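Local coordinates for protein metal-dependent hydrolase (Lactobacillus plantarum, PDB 2F6K) that probably catalyses the metal-dependent decarboxylation of 2-amino-3-carboxymuconate 6-semialdehyde, as a manganese-bound member of the amidohydrolase family, at residues A[151-156]-A[201-206]; A[123-128]-A[178-183]. All coordinates share one frame; numbering follows the deposited sequence.

Contact 1. Residues A[151-156]-A[201-206]; sequences VALHPN and VIIPHA. With MN (manganese (II) ion), chain C.
Val151 and Ala152 pair with Val201 and Ile202 as neighbouring parallel strands of the amidohydrolase β/α barrel, their axes twisted by 26° and their backbones joined by two hydrogen bonds, Ile202 N to Val151 O (2.9 Å) and Leu153 N to Ile202 O (3.1 Å). In this way Ile202 is gripped by both its N-H and its carbonyl. On one face of the sheet Ala152 CB lies against Ile202 CB at 4.1 Å; on the other, Leu153 leans over the neighbouring strand. Its CG, anti to the carbonyl carbon (chi1 -58°), lies near Val201 CG1, and Leu153 CB meets Pro204 CD at 3.9 Å.

Beyond the strands the segments diverge, and prolines make the contact. The rings of Pro155 and Pro204 pass one another, running oppositely, with Pro155 CD against Pro204 CG. Pro155 and His205 meet at their tips, Pro155 CG lying 3.6 Å from His205 CE1, at the edge of the imidazole and in its plane.

The CB of His154 points away from strand 201-203. A chi1 of -162° sets CG anti to the backbone N; NE2 then binds the manganese at 2.1 Å, beside His7, His9 and Asp266. At the other ring nitrogen, His154 ND1 donates to Pro155 O at 3.1 Å, the acceptor lying close to the ring plane. Together with the metal bond this holds the ring's rotation, and the hydrogen on ND1 is consistent with NE2 being the ligating nitrogen. His205 takes a more indirect route: its NE2 hydrogen-bonds, at 3.0 Å, to a water that is itself a manganese ligand, and more weakly to Asp266 OD2. Adjoining strand ends thus supply a direct ligand and a water-mediated partner, consistent with a role in positioning or activating the metal-bound water.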
loop_
_atom_site.group_PDB
_atom_site.type_symbol
_atom_site.label_atom_id
_atom_site.label_comp_id
_atom_site.label_asym_id
_atom_site.label_seq_id
_atom_site.Cartn_x
_atom_site.Cartn_y
_atom_site.Cartn_z
ATOM N N VAL A 151 7.145 28.262 -8.560
ATOM C CA VAL A 151 6.948 26.823 -8.602
ATOM C C VAL A 151 5.515 26.529 -8.174
ATOM O O VAL A 151 5.141 26.738 -7.016
ATOM C CB VAL A 151 7.923 26.101 -7.660
ATOM C CG1 VAL A 151 7.556 24.645 -7.556
ATOM C CG2 VAL A 151 9.347 26.239 -8.179
ATOM N N ALA A 152 4.703 26.064 -9.117
ATOM C CA ALA A 152 3.309 25.756 -8.817
ATOM C C ALA A 152 3.095 24.264 -8.629
ATOM O O ALA A 152 3.312 23.477 -9.558
ATOM C CB ALA A 152 2.401 26.269 -9.932
ATOM N N LEU A 153 2.677 23.885 -7.423
ATOM C CA LEU A 153 2.400 22.490 -7.111
ATOM C C LEU A 153 1.051 22.120 -7.705
ATOM O O LEU A 153 0.134 22.946 -7.749
ATOM C CB LEU A 153 2.305 22.263 -5.598
ATOM C CG LEU A 153 3.449 22.590 -4.643
ATOM C CD1 LEU A 153 3.099 22.051 -3.250
ATOM C CD2 LEU A 153 4.741 21.967 -5.133
ATOM N N HIS A 154 0.933 20.895 -8.193
ATOM C CA HIS A 154 -0.356 20.441 -8.689
ATOM C C HIS A 154 -0.580 19.053 -8.112
ATOM O O HIS A 154 0.246 18.146 -8.265
ATOM C CB HIS A 154 -0.446 20.410 -10.214
ATOM C CG HIS A 154 -1.857 20.355 -10.710
ATOM N ND1 HIS A 154 -2.663 19.249 -10.540
ATOM C CD2 HIS A 154 -2.635 21.298 -11.296
ATOM C CE1 HIS A 154 -3.874 19.513 -11.001
ATOM N NE2 HIS A 154 -3.883 20.750 -11.465
ATOM N N PRO A 155 -1.713 18.873 -7.428
ATOM C CA PRO A 155 -2.009 17.577 -6.823
ATOM C C PRO A 155 -2.146 16.422 -7.798
ATOM O O PRO A 155 -2.632 16.578 -8.922
ATOM C CB PRO A 155 -3.302 17.848 -6.049
ATOM C CG PRO A 155 -4.000 18.838 -6.929
ATOM C CD PRO A 155 -2.873 19.782 -7.334
ATOM N N ASN A 156 -1.674 15.268 -7.347
ATOM C CA ASN A 156 -1.775 14.026 -8.090
ATOM C C ASN A 156 -2.391 13.029 -7.118
ATOM O O ASN A 156 -2.433 13.274 -5.904
ATOM C CB ASN A 156 -0.401 13.518 -8.516
ATOM C CG ASN A 156 0.040 14.081 -9.845
ATOM O OD1 ASN A 156 0.394 13.331 -10.755
ATOM N ND2 ASN A 156 0.025 15.410 -9.970
ATOM N N VAL A 201 6.494 29.634 -4.170
ATOM C CA VAL A 201 5.646 28.460 -4.251
ATOM C C VAL A 201 4.153 28.752 -4.223
ATOM O O VAL A 201 3.634 29.336 -3.275
ATOM C CB VAL A 201 5.988 27.500 -3.095
ATOM C CG1 VAL A 201 5.084 26.281 -3.116
ATOM C CG2 VAL A 201 7.441 27.097 -3.194
ATOM N N ILE A 202 3.465 28.338 -5.277
ATOM C CA ILE A 202 2.018 28.504 -5.354
ATOM C C ILE A 202 1.372 27.169 -4.948
ATOM O O ILE A 202 1.586 26.147 -5.611
ATOM C CB ILE A 202 1.559 28.826 -6.795
ATOM C CG1 ILE A 202 2.193 30.135 -7.279
ATOM C CG2 ILE A 202 0.035 28.905 -6.850
ATOM C CD1 ILE A 202 1.876 30.464 -8.745
ATOM N N ILE A 203 0.609 27.168 -3.859
ATOM C CA ILE A 203 -0.082 25.957 -3.418
ATOM C C ILE A 203 -1.531 26.086 -3.920
ATOM O O ILE A 203 -2.249 27.015 -3.556
ATOM C CB ILE A 203 -0.014 25.824 -1.886
ATOM C CG1 ILE A 203 1.451 25.637 -1.466
ATOM C CG2 ILE A 203 -0.841 24.641 -1.422
ATOM C CD1 ILE A 203 1.671 25.587 0.021
ATOM N N PRO A 204 -1.969 25.149 -4.771
ATOM C CA PRO A 204 -3.313 25.136 -5.359
ATOM C C PRO A 204 -4.504 24.881 -4.445
ATOM O O PRO A 204 -4.354 24.404 -3.313
ATOM C CB PRO A 204 -3.195 24.057 -6.428
ATOM C CG PRO A 204 -2.327 23.049 -5.744
ATOM C CD PRO A 204 -1.243 23.911 -5.117
ATOM N N HIS A 205 -5.684 25.214 -4.968
ATOM C CA HIS A 205 -6.960 25.005 -4.288
ATOM C C HIS A 205 -7.051 25.576 -2.875
ATOM O O HIS A 205 -7.479 24.894 -1.938
ATOM C CB HIS A 205 -7.280 23.506 -4.267
ATOM C CG HIS A 205 -7.208 22.858 -5.616
ATOM N ND1 HIS A 205 -6.357 21.809 -5.895
ATOM C CD2 HIS A 205 -7.870 23.120 -6.768
ATOM C CE1 HIS A 205 -6.497 21.454 -7.161
ATOM N NE2 HIS A 205 -7.408 22.234 -7.713
ATOM N N ALA A 206 -6.644 26.831 -2.726
ATOM C CA ALA A 206 -6.708 27.504 -1.433
ATOM C C ALA A 206 -6.022 26.764 -0.283
ATOM O O ALA A 206 -6.465 26.841 0.867
ATOM C CB ALA A 206 -8.159 27.781 -1.082
HETATM MN MN MN C . -5.734 21.623 -11.939
HETATM O O HOH W 1 -6.840 20.838 -10.355
HETATM O O HOH W 2 -6.394 19.752 -13.113
#

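Contact 2. Residues A[123-128]-A[178-183]; sequences VPTNSR and MDTTMT
Thr125 and Asn126 meet Asp179 where the turn from strand 120-124 of the β/α barrel into the short strand 126-127 meets helix 171-189, illustrating how one carboxylate can tie such a connection to a helix. The firm bond comes from Asn126 ND2, 3.0 Å from Asp179 OD2, with a nearly straight N-H at 172°. The side chains cross at about a right angle. The acceptor lies in the amide plane, whereas the amide nitrogen approaches OD2 on its syn side but well out of the carboxylate plane, the two flat groups being turned 69° apart. Asn126 is held at more than this point: OD1 accepts from Gly129 N, and ND2 also binds Glu157 O.

Thr125 holds OG1 in the crowded position between its backbone N and carbonyl carbon (chi1 44°), and OG1 is modelled as a second donor to Asp179 OD2, at a separation too short to be taken literally. The other carboxylate oxygen, Asp179 OD1, is hydrogen-bonded to Tyr131 OH, so both oxygens of the buried carboxylate, probably charged, have a polar partner.

The methyl of Thr125 settles on the helix, with CG2 3.8 Å from Thr180 CA. One turn beyond Asp179, Thr183 crosses Thr125 at about a right angle, Thr183 OG1 lying 3.1 Å from Thr125 CB, and its hydroxyl turns back to the carbonyl one turn earlier. Thr183 OG1 donates to Asp179 O at 2.8 Å, and Thr183 N reaches that same oxygen from the opposite face of the carbonyl plane.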
loop_
_atom_site.group_PDB
_atom_site.type_symbol
_atom_site.label_atom_id
_atom_site.label_comp_id
_atom_site.label_asym_id
_atom_site.label_seq_id
_atom_site.Cartn_x
_atom_site.Cartn_y
_atom_site.Cartn_z
ATOM N N VAL A 123 4.930 21.528 -10.861
ATOM C CA VAL A 123 5.402 20.226 -10.413
ATOM C C VAL A 123 4.307 19.422 -9.715
ATOM O O VAL A 123 3.394 19.982 -9.088
ATOM C CB VAL A 123 6.621 20.374 -9.453
ATOM C CG1 VAL A 123 7.756 21.082 -10.175
ATOM C CG2 VAL A 123 6.226 21.159 -8.191
ATOM N N PRO A 124 4.380 18.091 -9.818
ATOM C CA PRO A 124 3.384 17.231 -9.185
ATOM C C PRO A 124 3.688 17.082 -7.707
ATOM O O PRO A 124 4.856 16.989 -7.321
ATOM C CB PRO A 124 3.554 15.916 -9.933
ATOM C CG PRO A 124 5.032 15.869 -10.155
ATOM C CD PRO A 124 5.344 17.293 -10.598
ATOM N N THR A 125 2.647 17.066 -6.879
ATOM C CA THR A 125 2.838 16.900 -5.447
ATOM C C THR A 125 3.653 15.634 -5.270
ATOM O O THR A 125 4.516 15.558 -4.398
ATOM C CB THR A 125 1.499 16.762 -4.722
ATOM O OG1 THR A 125 0.654 15.867 -5.455
ATOM C CG2 THR A 125 0.820 18.127 -4.604
ATOM N N ASN A 126 3.379 14.640 -6.110
ATOM C CA ASN A 126 4.128 13.382 -6.079
ATOM C C ASN A 126 4.078 12.765 -7.464
ATOM O O ASN A 126 3.049 12.828 -8.146
ATOM C CB ASN A 126 3.544 12.402 -5.055
ATOM C CG ASN A 126 2.606 11.384 -5.684
ATOM O OD1 ASN A 126 3.038 10.455 -6.373
ATOM N ND2 ASN A 126 1.314 11.558 -5.453
ATOM N N SER A 127 5.201 12.201 -7.889
ATOM C CA SER A 127 5.282 11.558 -9.187
ATOM C C SER A 127 5.541 10.103 -8.874
ATOM O O SER A 127 6.641 9.740 -8.461
ATOM C CB SER A 127 6.432 12.147 -10.006
ATOM O OG SER A 127 6.508 11.543 -11.287
ATOM N N ARG A 128 4.509 9.280 -9.040
ATOM C CA ARG A 128 4.596 7.850 -8.750
ATOM C C ARG A 128 5.293 7.547 -7.427
ATOM O O ARG A 128 6.034 6.571 -7.329
ATOM C CB ARG A 128 5.321 7.087 -9.875
ATOM C CG ARG A 128 4.525 6.950 -11.176
ATOM C CD ARG A 128 5.205 5.972 -12.137
ATOM N NE ARG A 128 5.051 4.575 -11.726
ATOM C CZ ARG A 128 3.972 3.833 -11.977
ATOM N NH1 ARG A 128 2.951 4.348 -12.641
ATOM N NH2 ARG A 128 3.914 2.574 -11.568
HETATM N N MSE A 178 -5.637 15.588 -0.001
HETATM C CA MSE A 178 -4.784 14.868 0.923
HETATM C C MSE A 178 -3.342 14.950 0.436
HETATM O O MSE A 178 -2.418 15.140 1.236
HETATM C CB MSE A 178 -5.234 13.413 1.040
HETATM C CG MSE A 178 -6.648 13.259 1.606
HETATM SE SE MSE A 178 -7.130 11.420 2.069
HETATM C CE MSE A 178 -7.096 10.635 0.294
ATOM N N ASP A 179 -3.144 14.853 -0.876
ATOM C CA ASP A 179 -1.790 14.897 -1.406
ATOM C C ASP A 179 -1.116 16.253 -1.282
ATOM O O ASP A 179 0.063 16.330 -0.927
ATOM C CB ASP A 179 -1.756 14.439 -2.859
ATOM C CG ASP A 179 -0.548 13.571 -3.150
ATOM O OD1 ASP A 179 -0.426 12.491 -2.534
ATOM O OD2 ASP A 179 0.291 13.970 -3.978
ATOM N N THR A 180 -1.853 17.320 -1.568
ATOM C CA THR A 180 -1.293 18.655 -1.459
ATOM C C THR A 180 -0.905 18.892 -0.012
ATOM O O THR A 180 0.162 19.438 0.277
ATOM C CB THR A 180 -2.302 19.731 -1.896
ATOM O OG1 THR A 180 -2.489 19.655 -3.315
ATOM C CG2 THR A 180 -1.795 21.127 -1.530
ATOM N N THR A 181 -1.768 18.443 0.892
ATOM C CA THR A 181 -1.536 18.621 2.310
ATOM C C THR A 181 -0.308 17.853 2.779
ATOM O O THR A 181 0.526 18.383 3.524
ATOM C CB THR A 181 -2.751 18.165 3.134
ATOM O OG1 THR A 181 -3.945 18.771 2.615
ATOM C CG2 THR A 181 -2.579 18.590 4.591
HETATM N N MSE A 182 -0.194 16.602 2.349
HETATM C CA MSE A 182 0.949 15.798 2.752
HETATM C C MSE A 182 2.232 16.405 2.191
HETATM O O MSE A 182 3.252 16.454 2.881
HETATM C CB MSE A 182 0.791 14.351 2.274
HETATM C CG MSE A 182 -0.396 13.613 2.891
HETATM SE SE MSE A 182 -0.372 11.682 2.540
HETATM C CE MSE A 182 -1.093 11.671 0.746
ATOM N N THR A 183 2.167 16.893 0.953
ATOM C CA THR A 183 3.330 17.485 0.316
ATOM C C THR A 183 3.820 18.759 1.006
ATOM O O THR A 183 5.026 18.947 1.167
ATOM C CB THR A 183 3.063 17.784 -1.169
ATOM O OG1 THR A 183 2.718 16.567 -1.842
ATOM C CG2 THR A 183 4.309 18.377 -1.829
#

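Contacts 1 and 2 lie 9 Å apart between centres and share the barrel sheet, in which strands 120-124 and 150-154 are neighbours. Val123 joins them directly: its N lies 2.8 Å from Ala152 O, and its O is 2.8 Å from His154 N, both probable hydrogen bonds. The metal-binding histidine of contact 1 thus has its backbone anchored to the strand that leads into contact 2. Just beyond, the Thr125 hydroxyl is hydrogen-bonded to Asn156 N, while Pro155 CB packs against Thr180 OG1 at 3.4 Å. Contact 1, not contact 2, supplies a metal ligand; in contact 2 the Thr180 side chain, at its nearest atom, is about 9 Å from manganese.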